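PDB 2RA9: uncharacterized protein DUF1285 from Shewanella baltica, which is of unknown function but belongs to the DUF1285 family and may take part in signal transduction. Local coordinates for residues Leu54-Asp58 with Asp59-Leu63; Lys112-Asp116 with Ser117-Pro121; Tyr135-Phe138 with Val139-Phe142. All coordinates share one frame; numbering follows the deposited sequence.

Interaction 1. Residues Leu54-Asp58 with Asp59-Leu63; sequences LHCID and DEYFL
His55 and Phe62 face each other as an antiparallel hydrogen-bonded pair in a two-residue beta hairpin, its strands 54-57 and 60-63 joined by a type I' turn from Ile57 to Glu60. Two nearly straight bonds tie this pair, His55 N to Phe62 O at 2.9 Å and Phe62 N back to His55 O. Nearer the turn, Ile57 N gives a matching bond to Glu60 O, whereas the return bond from Glu60 N to Ile57 O (3.1 Å) reaches the carbonyl from above its plane. The turn needs positive phi at both Asp58 and Asp59, and these polar residues suit an exposed tip.

Cys56 and Tyr61 meet on the other face of the ladder. From Cys56 CB, which lies 3.6 Å from Tyr61 CE2, the side chain runs on with SG anti to the backbone N (chi1 -174°), a torsion that lays the sulfur over one face of the ring, 3.9 Å from its centroid. SG also touches Asp59 CA, so the thiol meets both the ring and the turn. A serine in place of Tyr61 would probably leave this sulfur without its aromatic partner and open a gap beside Val74 and Pro78. On the same face, CD1 of Leu54 meets CD2 of Leu63 at 3.7 Å; both leucines also pack on Val72 of the adjoining strand, a buried setting that suits branched aliphatic chains.

The face of His55 and Phe62 is more open. Phe62 touches Ile57 loosely and lies on Arg71, whose guanidinium group forms a salt bridge with Glu60. At the turn, a water donates to Ile57 O at 2.8 Å and, weakly, to Glu60 OE1.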
ATOM      1  N   LEU A  54      -9.943  -3.203  -3.022  1.00 11.91           N
ATOM      2  CA  LEU A  54      -9.256  -3.855  -1.917  1.00 10.81           C
ATOM      3  C   LEU A  54      -9.395  -3.078  -0.628  1.00 10.85           C
ATOM      4  O   LEU A  54      -9.163  -1.856  -0.589  1.00 11.74           O
ATOM      5  CB  LEU A  54      -7.772  -3.998  -2.246  1.00  9.76           C
ATOM      6  CG  LEU A  54      -6.866  -4.725  -1.275  1.00 10.19           C
ATOM      7  CD1 LEU A  54      -7.133  -6.210  -1.177  1.00 11.98           C
ATOM      8  CD2 LEU A  54      -5.371  -4.486  -1.633  1.00 12.53           C
ATOM      9  N   HIS A  55      -9.776  -3.798   0.425  1.00 11.70           N
ATOM     10  CA  HIS A  55      -9.926  -3.263   1.783  1.00 11.59           C
ATOM     11  C   HIS A  55      -9.256  -4.172   2.789  1.00 11.96           C
ATOM     12  O   HIS A  55      -9.195  -5.386   2.575  1.00 12.98           O
ATOM     13  CB  HIS A  55     -11.403  -3.214   2.185  1.00 11.20           C
ATOM     14  CG  HIS A  55     -12.270  -2.421   1.262  1.00 12.25           C
ATOM     15  ND1 HIS A  55     -12.844  -1.217   1.623  1.00 14.54           N
ATOM     16  CD2 HIS A  55     -12.662  -2.651  -0.013  1.00 12.74           C
ATOM     17  CE1 HIS A  55     -13.580  -0.762   0.617  1.00 15.32           C
ATOM     18  NE2 HIS A  55     -13.474  -1.606  -0.390  1.00 14.88           N
ATOM     19  N   CYS A  56      -8.827  -3.590   3.916  1.00 12.01           N
ATOM     20  CA  CYS A  56      -8.393  -4.325   5.088  1.00 11.71           C
ATOM     21  C   CYS A  56      -9.387  -4.008   6.213  1.00 12.83           C
ATOM     22  O   CYS A  56      -9.556  -2.841   6.597  1.00 14.23           O
ATOM     23  CB  CYS A  56      -7.013  -3.881   5.524  1.00 13.30           C
ATOM     24  SG  CYS A  56      -6.285  -4.827   6.853  1.00 16.21           S
ATOM     25  N   ILE A  57     -10.089  -5.046   6.657  1.00 12.32           N
ATOM     26  CA  ILE A  57     -11.148  -4.966   7.671  1.00 12.13           C
ATOM     27  C   ILE A  57     -10.769  -5.936   8.764  1.00 12.74           C
ATOM     28  O   ILE A  57     -10.626  -7.134   8.505  1.00 12.62           O
ATOM     29  CB  ILE A  57     -12.485  -5.338   7.059  1.00 14.81           C
ATOM     30  CG1 ILE A  57     -12.812  -4.314   5.958  1.00 20.15           C
ATOM     31  CG2 ILE A  57     -13.650  -5.274   8.089  1.00 14.74           C
ATOM     32  CD1 ILE A  57     -13.721  -4.800   4.917  1.00 24.53           C
ATOM     33  N   ASP A  58     -10.564  -5.419   9.978  1.00 14.42           N
ATOM     34  CA  ASP A  58     -10.136  -6.251  11.106  1.00 14.30           C
ATOM     35  C   ASP A  58      -8.949  -7.132  10.727  1.00 13.38           C
ATOM     36  O   ASP A  58      -8.901  -8.340  11.011  1.00 15.17           O
ATOM     37  CB  ASP A  58     -11.274  -7.092  11.682  1.00 13.51           C
ATOM     38  CG  ASP A  58     -12.470  -6.270  12.099  1.00 12.89           C
ATOM     39  OD1 ASP A  58     -12.256  -5.198  12.696  1.00 17.14           O
ATOM     40  OD2 ASP A  58     -13.628  -6.737  11.851  1.00 17.41           O
ATOM     41  N   ASP A  59      -7.996  -6.508  10.053  1.00 13.82           N
ATOM     42  CA  ASP A  59      -6.680  -7.113   9.773  1.00 15.03           C
ATOM     43  C   ASP A  59      -6.695  -8.148   8.661  1.00 14.86           C
ATOM     44  O   ASP A  59      -5.664  -8.779   8.374  1.00 18.80           O
ATOM     45  CB  ASP A  59      -6.053  -7.733  11.026  1.00 17.07           C
ATOM     46  CG  ASP A  59      -6.166  -6.841  12.224  1.00 21.91           C
ATOM     47  OD1 ASP A  59      -5.567  -5.746  12.194  1.00 22.71           O
ATOM     48  OD2 ASP A  59      -6.853  -7.267  13.193  1.00 21.70           O
ATOM     49  N   GLU A  60      -7.838  -8.323   8.028  1.00 13.21           N
ATOM     50  CA  GLU A  60      -8.014  -9.291   6.949  1.00 11.92           C
ATOM     51  C   GLU A  60      -8.323  -8.524   5.681  1.00 12.18           C
ATOM     52  O   GLU A  60      -8.942  -7.477   5.748  1.00 14.48           O
ATOM     53  CB  GLU A  60      -9.169 -10.235   7.285  1.00 14.39           C
ATOM     54  CG  GLU A  60      -8.870 -11.074   8.534  1.00 16.23           C
ATOM     55  CD  GLU A  60     -10.063 -11.914   9.012  1.00 23.43           C
ATOM     56  OE1 GLU A  60     -11.115 -11.975   8.331  1.00 25.49           O
ATOM     57  OE2 GLU A  60      -9.952 -12.491  10.128  1.00 26.56           O
ATOM     58  N   TYR A  61      -7.893  -9.060   4.534  1.00 12.28           N
ATOM     59  CA  TYR A  61      -8.026  -8.347   3.259  1.00 11.00           C
ATOM     60  C   TYR A  61      -9.068  -8.975   2.340  1.00 10.36           C
ATOM     61  O   TYR A  61      -9.229 -10.180   2.297  1.00 10.86           O
ATOM     62  CB  TYR A  61      -6.685  -8.349   2.542  1.00 10.72           C
ATOM     63  CG  TYR A  61      -5.637  -7.612   3.303  1.00 11.01           C
ATOM     64  CD1 TYR A  61      -4.860  -8.269   4.259  1.00 10.60           C
ATOM     65  CD2 TYR A  61      -5.374  -6.258   3.047  1.00  9.91           C
ATOM     66  CE1 TYR A  61      -3.868  -7.575   4.953  1.00 12.48           C
ATOM     67  CE2 TYR A  61      -4.360  -5.585   3.721  1.00 11.11           C
ATOM     68  CZ  TYR A  61      -3.644  -6.233   4.681  1.00 11.64           C
ATOM     69  OH  TYR A  61      -2.636  -5.574   5.341  1.00 13.55           O
ATOM     70  N   PHE A  62      -9.824  -8.120   1.657  1.00 10.69           N
ATOM     71  CA  PHE A  62     -10.918  -8.521   0.799  1.00 10.39           C
ATOM     72  C   PHE A  62     -11.001  -7.633  -0.409  1.00 10.25           C
ATOM     73  O   PHE A  62     -10.644  -6.456  -0.339  1.00 11.99           O
ATOM     74  CB  PHE A  62     -12.279  -8.369   1.554  1.00 12.55           C
ATOM     75  CG  PHE A  62     -12.349  -9.106   2.852  1.00 13.93           C
ATOM     76  CD1 PHE A  62     -11.881  -8.512   4.011  1.00 17.36           C
ATOM     77  CD2 PHE A  62     -12.873 -10.372   2.910  1.00 17.67           C
ATOM     78  CE1 PHE A  62     -11.902  -9.188   5.205  1.00 16.56           C
ATOM     79  CE2 PHE A  62     -12.910 -11.053   4.134  1.00 20.34           C
ATOM     80  CZ  PHE A  62     -12.376 -10.474   5.248  1.00 17.64           C
ATOM     81  N   LEU A  63     -11.446  -8.218  -1.510  1.00 10.63           N
ATOM     82  CA  LEU A  63     -11.931  -7.475  -2.649  1.00 10.95           C
ATOM     83  C   LEU A  63     -13.455  -7.396  -2.474  1.00 10.63           C
ATOM     84  O   LEU A  63     -14.132  -8.427  -2.275  1.00 12.25           O
ATOM     85  CB  LEU A  63     -11.568  -8.163  -3.962  1.00 10.59           C
ATOM     86  CG  LEU A  63     -10.091  -8.448  -4.170  1.00 11.07           C
ATOM     87  CD1 LEU A  63      -9.861  -9.149  -5.525  1.00 14.27           C
ATOM     88  CD2 LEU A  63      -9.241  -7.167  -4.094  1.00 11.53           C
TER
HETATM   89  O   HOH W   1     -12.362  -9.311   8.807  1.00 19.68           O

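Interaction 2. Residues Lys112-Asp116 with Ser117-Pro121; sequences KLTDD and SVYLP. With EDO (1,2-ethanediol), chain F.
Lys112 to Leu113 and Val118 to Tyr119 form a short antiparallel hairpin ladder at the edge of the second sheet, where strand 112-113 is outermost and strand 118-121 pairs onward with 127-130. Lys112 and Tyr119 are the hydrogen-bonded pair, with Lys112 N giving to Tyr119 O at 2.9 Å and Tyr119 N answering to Lys112 O. Beyond it, Thr114 N donates to Ser117 O in a nearly straight bond (170°), closing the ladder at the loop.

Thr114 suits this place because its two branches do different work. OG1 sits between the backbone N and the carbonyl carbon (chi1 62°), turned into the loop, where it accepts from Asp116 N at 3.1 Å and, more weakly, from Ser117 N. Its methyl CG2 instead reaches Tyr119 CE1 at 3.6 Å, the two side chains crossing at about a right angle. A water joins Thr114 OG1, 2.7 Å away, to Tyr119 OH, which is also hydrogen-bonded to Asp76, so the hydroxyl of the buried ring has two polar partners.

The Lys112 chain bends at its third torsion (76°), and CE comes within 4.2 Å of Tyr119 CB; its NZ is too far from the Tyr119 ring for more than a weak attraction, and it has a cation-pi partner in Trp127. Leu113 and Val118 lie side by side on the other face, CG to CG2 at 3.9 Å. There Val118 also packs on Tyr135, a role suited to a compact branched residue, while its N-H donates to O2 of a bound ethanediol at 2.9 Å. The loop that reverses the chain carries an ST turn, in which the Thr114 hydroxyl accepts the backbone N-H two residues on.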
ATOM      1  N   LYS A 112       4.263   3.850  10.589  1.00 14.36           N
ATOM      2  CA  LYS A 112       4.502   2.758  11.509  1.00 16.17           C
ATOM      3  C   LYS A 112       5.788   2.059  11.125  1.00 16.68           C
ATOM      4  O   LYS A 112       6.064   1.857   9.940  1.00 17.04           O
ATOM      5  CB  LYS A 112       3.292   1.810  11.463  1.00 19.55           C
ATOM      6  CG  LYS A 112       3.463   0.428  12.058  1.00 26.40           C
ATOM      7  CD  LYS A 112       2.148  -0.341  11.977  1.00 30.87           C
ATOM      8  CE  LYS A 112       1.872  -0.846  10.550  1.00 32.96           C
ATOM      9  NZ  LYS A 112       0.802  -1.869  10.532  1.00 37.38           N
ATOM     10  N   LEU A 113       6.590   1.714  12.133  1.00 16.26           N
ATOM     11  CA  LEU A 113       7.845   1.020  11.917  1.00 16.76           C
ATOM     12  C   LEU A 113       7.812  -0.351  12.528  1.00 17.81           C
ATOM     13  O   LEU A 113       7.284  -0.533  13.611  1.00 19.47           O
ATOM     14  CB  LEU A 113       9.043   1.795  12.525  1.00 18.00           C
ATOM     15  CG  LEU A 113       9.485   3.061  11.803  1.00 17.17           C
ATOM     16  CD1 LEU A 113       8.366   4.098  11.635  1.00 22.59           C
ATOM     17  CD2 LEU A 113      10.718   3.708  12.438  1.00 19.11           C
ATOM     18  N   THR A 114       8.458  -1.282  11.849  1.00 17.16           N
ATOM     19  CA  THR A 114       8.806  -2.555  12.442  1.00 17.85           C
ATOM     20  C   THR A 114      10.318  -2.523  12.592  1.00 19.87           C
ATOM     21  O   THR A 114      10.938  -1.479  12.447  1.00 21.80           O
ATOM     22  CB  THR A 114       8.350  -3.707  11.548  1.00 17.54           C
ATOM     23  OG1 THR A 114       9.036  -3.615  10.301  1.00 18.87           O
ATOM     24  CG2 THR A 114       6.816  -3.650  11.352  1.00 22.59           C
ATOM     25  N   ASP A 115      10.944  -3.661  12.832  1.00 21.55           N
ATOM     26  CA  ASP A 115      12.409  -3.671  12.810  1.00 21.34           C
ATOM     27  C   ASP A 115      12.971  -3.779  11.414  1.00 21.77           C
ATOM     28  O   ASP A 115      14.180  -3.644  11.212  1.00 26.53           O
ATOM     29  CB  ASP A 115      12.932  -4.760  13.718  1.00 23.11           C
ATOM     30  CG  ASP A 115      12.469  -4.553  15.128  1.00 28.04           C
ATOM     31  OD1 ASP A 115      12.596  -3.395  15.652  1.00 26.65           O
ATOM     32  OD2 ASP A 115      11.910  -5.515  15.692  1.00 30.38           O
ATOM     33  N   ASP A 116      12.106  -4.018  10.432  1.00 20.58           N
ATOM     34  CA  ASP A 116      12.549  -4.204   9.041  1.00 22.18           C
ATOM     35  C   ASP A 116      12.136  -3.099   8.062  1.00 21.24           C
ATOM     36  O   ASP A 116      12.807  -2.898   7.060  1.00 21.86           O
ATOM     37  CB  ASP A 116      11.990  -5.535   8.496  1.00 21.90           C
ATOM     38  CG  ASP A 116      12.556  -6.750   9.208  1.00 29.38           C
ATOM     39  OD1 ASP A 116      13.638  -6.666   9.825  1.00 32.90           O
ATOM     40  OD2 ASP A 116      11.910  -7.813   9.128  1.00 37.40           O
ATOM     41  N   SER A 117      11.063  -2.387   8.351  1.00 16.90           N
ATOM     42  CA  SER A 117      10.366  -1.638   7.320  1.00 14.25           C
ATOM     43  C   SER A 117       9.605  -0.458   7.896  1.00 13.63           C
ATOM     44  O   SER A 117       9.305  -0.401   9.084  1.00 15.66           O
ATOM     45  CB  SER A 117       9.378  -2.535   6.595  1.00 15.01           C
ATOM     46  OG  SER A 117       9.995  -3.656   6.001  1.00 16.46           O
ATOM     47  N   VAL A 118       9.274   0.483   7.019  1.00 13.46           N
ATOM     48  CA  VAL A 118       8.432   1.606   7.362  1.00 13.87           C
ATOM     49  C   VAL A 118       7.173   1.510   6.507  1.00 11.78           C
ATOM     50  O   VAL A 118       7.218   1.172   5.322  1.00 12.75           O
ATOM     51  CB  VAL A 118       9.135   2.915   7.099  1.00 15.93           C
ATOM     52  CG1 VAL A 118       8.190   4.113   7.350  1.00 16.86           C
ATOM     53  CG2 VAL A 118      10.391   3.015   7.974  1.00 18.78           C
ATOM     54  N   TYR A 119       6.049   1.799   7.149  1.00 11.76           N
ATOM     55  CA  TYR A 119       4.728   1.721   6.513  1.00 12.73           C
ATOM     56  C   TYR A 119       3.968   3.015   6.658  1.00 11.70           C
ATOM     57  O   TYR A 119       4.040   3.639   7.684  1.00 13.07           O
ATOM     58  CB  TYR A 119       3.896   0.585   7.115  1.00 14.42           C
ATOM     59  CG  TYR A 119       4.560  -0.753   7.077  1.00 13.22           C
ATOM     60  CD1 TYR A 119       5.467  -1.124   8.058  1.00 14.06           C
ATOM     61  CD2 TYR A 119       4.259  -1.681   6.099  1.00 12.60           C
ATOM     62  CE1 TYR A 119       6.053  -2.347   8.054  1.00 14.12           C
ATOM     63  CE2 TYR A 119       4.883  -2.951   6.078  1.00 13.13           C
ATOM     64  CZ  TYR A 119       5.798  -3.257   7.035  1.00 13.28           C
ATOM     65  OH  TYR A 119       6.392  -4.489   7.053  1.00 16.24           O
ATOM     66  N   LEU A 120       3.247   3.425   5.611  1.00 13.69           N
ATOM     67  CA  LEU A 120       2.429   4.629   5.662  1.00 13.48           C
ATOM     68  C   LEU A 120       0.967   4.262   5.478  1.00 12.17           C
ATOM     69  O   LEU A 120       0.647   3.422   4.641  1.00 13.27           O
ATOM     70  CB  LEU A 120       2.845   5.645   4.583  1.00 15.23           C
ATOM     71  CG  LEU A 120       4.243   6.269   4.723  1.00 15.55           C
ATOM     72  CD1 LEU A 120       4.657   7.088   3.498  1.00 18.11           C
ATOM     73  CD2 LEU A 120       4.351   7.116   6.008  1.00 17.92           C
ATOM     74  N   PRO A 121       0.062   4.912   6.217  1.00 14.06           N
ATOM     75  CA  PRO A 121      -1.331   4.518   6.088  1.00 14.53           C
ATOM     76  C   PRO A 121      -2.019   5.198   4.902  1.00 14.64           C
ATOM     77  O   PRO A 121      -1.812   6.378   4.637  1.00 16.49           O
ATOM     78  CB  PRO A 121      -1.930   4.930   7.432  1.00 17.55           C
ATOM     79  CG  PRO A 121      -1.115   6.141   7.838  1.00 17.62           C
ATOM     80  CD  PRO A 121       0.245   5.950   7.250  1.00 15.36           C
TER
HETATM   81  C1  EDO F 162      12.902   0.106   3.676  1.00 25.38           C
HETATM   82  O1  EDO F 162      13.334  -1.051   4.406  1.00 29.40           O
HETATM   83  C2  EDO F 162      11.764   0.814   4.403  1.00 20.65           C
HETATM   84  O2  EDO F 162      10.564   0.007   4.434  1.00 16.30           O
HETATM   85  O   HOH W   2       8.222  -5.875   9.128  1.00 21.65           O

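Interaction 3. Residues Tyr135-Phe138 with Val139-Phe142; sequences YYNF and VNEF. With NA (sodium ion), chain B; EDO (1,2-ethanediol), chain H; EDO (1,2-ethanediol), chain D.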
ATOM      1  N   TYR A 135      13.725   4.792   0.403  1.00 13.81           N
ATOM      2  CA  TYR A 135      13.864   4.926   1.853  1.00 13.49           C
ATOM      3  C   TYR A 135      14.683   6.126   2.261  1.00 13.25           C
ATOM      4  O   TYR A 135      14.240   6.922   3.087  1.00 12.11           O
ATOM      5  CB  TYR A 135      14.468   3.656   2.451  1.00 14.91           C
ATOM      6  CG  TYR A 135      14.610   3.704   3.957  1.00 15.41           C
ATOM      7  CD1 TYR A 135      13.487   3.658   4.756  1.00 19.14           C
ATOM      8  CD2 TYR A 135      15.847   3.827   4.575  1.00 14.84           C
ATOM      9  CE1 TYR A 135      13.581   3.683   6.130  1.00 23.47           C
ATOM     10  CE2 TYR A 135      15.954   3.873   5.955  1.00 15.41           C
ATOM     11  CZ  TYR A 135      14.802   3.796   6.734  1.00 19.87           C
ATOM     12  OH  TYR A 135      14.836   3.803   8.113  1.00 21.72           O
ATOM     13  N   TYR A 136      15.895   6.239   1.741  1.00 12.86           N
ATOM     14  CA  TYR A 136      16.741   7.362   2.107  1.00 12.03           C
ATOM     15  C   TYR A 136      16.117   8.677   1.717  1.00 11.07           C
ATOM     16  O   TYR A 136      16.198   9.627   2.471  1.00 12.72           O
ATOM     17  CB  TYR A 136      18.153   7.243   1.480  1.00 12.49           C
ATOM     18  CG  TYR A 136      18.983   6.067   1.975  1.00 13.68           C
ATOM     19  CD1 TYR A 136      19.092   5.746   3.319  1.00 14.09           C
ATOM     20  CD2 TYR A 136      19.702   5.290   1.081  1.00 15.19           C
ATOM     21  CE1 TYR A 136      19.846   4.652   3.747  1.00 15.25           C
ATOM     22  CE2 TYR A 136      20.435   4.179   1.503  1.00 15.30           C
ATOM     23  CZ  TYR A 136      20.544   3.883   2.843  1.00 14.52           C
ATOM     24  OH  TYR A 136      21.282   2.766   3.262  1.00 17.43           O
ATOM     25  N   ASN A 137      15.490   8.747   0.550  1.00 11.55           N
ATOM     26  CA  ASN A 137      14.813   9.972   0.153  1.00 12.36           C
ATOM     27  C   ASN A 137      13.690  10.346   1.149  1.00 12.01           C
ATOM     28  O   ASN A 137      13.461  11.530   1.452  1.00 11.93           O
ATOM     29  CB  ASN A 137      14.264   9.862  -1.276  1.00 13.50           C
ATOM     30  CG  ASN A 137      15.346   9.834  -2.339  1.00 17.30           C
ATOM     31  OD1 ASN A 137      16.447  10.390  -2.171  1.00 19.27           O
ATOM     32  ND2 ASN A 137      15.022   9.189  -3.477  1.00 21.79           N
ATOM     33  N   PHE A 138      12.998   9.339   1.673  1.00 10.88           N
ATOM     34  CA  PHE A 138      11.931   9.552   2.652  1.00 12.82           C
ATOM     35  C   PHE A 138      12.529  10.148   3.930  1.00 12.81           C
ATOM     36  O   PHE A 138      12.004  11.112   4.500  1.00 12.63           O
ATOM     37  CB  PHE A 138      11.193   8.200   2.954  1.00 12.90           C
ATOM     38  CG  PHE A 138      10.155   8.319   4.015  1.00 12.16           C
ATOM     39  CD1 PHE A 138       8.901   8.829   3.719  1.00 13.26           C
ATOM     40  CD2 PHE A 138      10.420   7.944   5.316  1.00 13.68           C
ATOM     41  CE1 PHE A 138       7.928   8.952   4.706  1.00 13.27           C
ATOM     42  CE2 PHE A 138       9.462   8.096   6.304  1.00 14.30           C
ATOM     43  CZ  PHE A 138       8.217   8.582   5.995  1.00 13.63           C
ATOM     44  N   VAL A 139      13.632   9.568   4.393  1.00 11.01           N
ATOM     45  CA  VAL A 139      14.259  10.092   5.615  1.00 11.61           C
ATOM     46  C   VAL A 139      14.645  11.567   5.402  1.00 11.74           C
ATOM     47  O   VAL A 139      14.423  12.423   6.270  1.00 13.29           O
ATOM     48  CB  VAL A 139      15.450   9.223   6.090  1.00 13.11           C
ATOM     49  CG1 VAL A 139      16.080   9.833   7.357  1.00 13.97           C
ATOM     50  CG2 VAL A 139      15.034   7.796   6.378  1.00 15.47           C
ATOM     51  N   ASN A 140      15.238  11.852   4.259  1.00 11.88           N
ATOM     52  CA  ASN A 140      15.619  13.216   3.878  1.00 11.60           C
ATOM     53  C   ASN A 140      14.431  14.155   3.806  1.00 13.26           C
ATOM     54  O   ASN A 140      14.593  15.362   3.987  1.00 13.87           O
ATOM     55  CB  ASN A 140      16.282  13.246   2.506  1.00 12.24           C
ATOM     56  CG  ASN A 140      17.653  12.547   2.441  1.00 13.53           C
ATOM     57  OD1 ASN A 140      18.328  12.285   3.454  1.00 18.07           O
ATOM     58  ND2 ASN A 140      18.060  12.257   1.225  1.00 12.18           N
ATOM     59  N   GLU A 141      13.255  13.634   3.485  1.00 12.02           N
ATOM     60  CA  GLU A 141      12.045  14.470   3.291  1.00 12.11           C
ATOM     61  C   GLU A 141      11.485  15.063   4.577  1.00 12.82           C
ATOM     62  O   GLU A 141      10.753  16.057   4.547  1.00 14.37           O
ATOM     63  CB  GLU A 141      10.925  13.625   2.641  1.00 13.93           C
ATOM     64  CG  GLU A 141       9.686  14.405   2.218  1.00 14.29           C
ATOM     65  CD  GLU A 141       9.996  15.489   1.196  1.00 18.56           C
ATOM     66  OE1 GLU A 141      10.794  15.239   0.288  1.00 18.65           O
ATOM     67  OE2 GLU A 141       9.469  16.616   1.310  1.00 22.24           O
ATOM     68  N   PHE A 142      11.764  14.445   5.712  1.00 12.49           N
ATOM     69  CA  PHE A 142      11.188  14.866   6.988  1.00 13.65           C
ATOM     70  C   PHE A 142      11.402  16.372   7.203  1.00 12.60           C
ATOM     71  O   PHE A 142      12.473  16.907   6.902  1.00 13.43           O
ATOM     72  CB  PHE A 142      11.860  14.106   8.131  1.00 14.18           C
ATOM     73  CG  PHE A 142      11.406  14.533   9.498  1.00 16.15           C
ATOM     74  CD1 PHE A 142      10.234  14.040  10.043  1.00 17.72           C
ATOM     75  CD2 PHE A 142      12.168  15.405  10.245  1.00 18.98           C
ATOM     76  CE1 PHE A 142       9.813  14.436  11.285  1.00 19.94           C
ATOM     77  CE2 PHE A 142      11.758  15.793  11.524  1.00 20.93           C
ATOM     78  CZ  PHE A 142      10.587  15.312  12.032  1.00 19.99           C
TER
HETATM   79 NA    NA B 158      14.568  16.782   6.084  1.00 16.51          NA
HETATM   80  C1  EDO H 164      18.543  13.188   7.415  1.00 20.60           C
HETATM   81  O1  EDO H 164      18.212  13.634   6.082  1.00 19.96           O
HETATM   82  C2  EDO H 164      18.826  14.359   8.321  1.00 23.46           C
HETATM   83  O2  EDO H 164      17.892  15.430   8.108  1.00 30.35           O
HETATM   84  C1  EDO D 160      11.169   8.613  -4.209  1.00 32.26           C
HETATM   85  O1  EDO D 160      12.476   8.098  -3.967  1.00 26.15           O
HETATM   86  C2  EDO D 160      11.183  10.128  -4.154  1.00 35.73           C
HETATM   87  O2  EDO D 160      11.684  10.648  -5.385  1.00 39.79           O
HETATM   88  O   HOH W   3      16.817  12.986  -1.167  1.00 23.68           O
HETATM   89  O   HOH W   4      13.312  13.767  -0.058  1.00 25.21           O
HETATM   90  O   HOH W   5      15.427  14.821   7.198  1.00 16.86           O
HETATM   91  O   HOH W   6      16.830  17.231   5.386  1.00 16.84           O
HETATM   92  O   HOH W   7      14.048  18.320   4.352  1.00 15.58           O
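Asn137 and Asn140, three residues apart, have amide planes turned 52° from each other and are joined by a water that donates to Asn137 OD1 and accepts from Asn140 ND2, each at 2.8 Å. The carbonyl oxygens of Asn140 and Phe142 grip a sodium ion at 2.5 and 2.2 Å, and three waters complete the five ligands found. One of these waters also donates to Val139 O. Carbonyl groups suit the cation because they offer it oxygen without needing a charged side chain. Glu141 sends its OE2 to a salt bridge with Arg86, while another water bridges its OE1 to Asn137 O.

These groups gather at and just beyond the C-terminal part of the short helix 135-141. Val139 N and Asn140 N make regular bonds to Tyr135 O and Tyr136 O, but Glu141 N is shared between Asn137 O, weakly, and Phe138 O, reached from above the carbonyl plane.

On the flank, Tyr135 holds CG anti to its amide nitrogen (chi1 -178°), which brings one ring face beneath Val139 CG2, a CH-pi contact 4.2 Å from the centroid. Buried Phe138, apolar throughout, packs against Phe84, Ile108 and Met111.

In the fold
Interactions 1 and 2 are hairpins at corresponding places in two six-stranded sheets of the same strand order, each supplying the fourth and fifth strands of its sheet. This agrees with a fold built from repeated motifs. Their centres lie 19 Å apart and their nearest atoms about 7 Å, so they do not touch. Interaction 3 packs directly on interaction 2: Val118 CG2 meets Tyr135 CE1 at 3.7 Å, and Leu120 CD1 meets Phe138 CE1 at 4.0 Å. The helix thus rests on one hairpin, while the sodium ion sits where the helix runs out, held by Asn140 and Phe142. Interaction 1, centred 29 Å from interaction 3, lies across the chain's centre from that metal site.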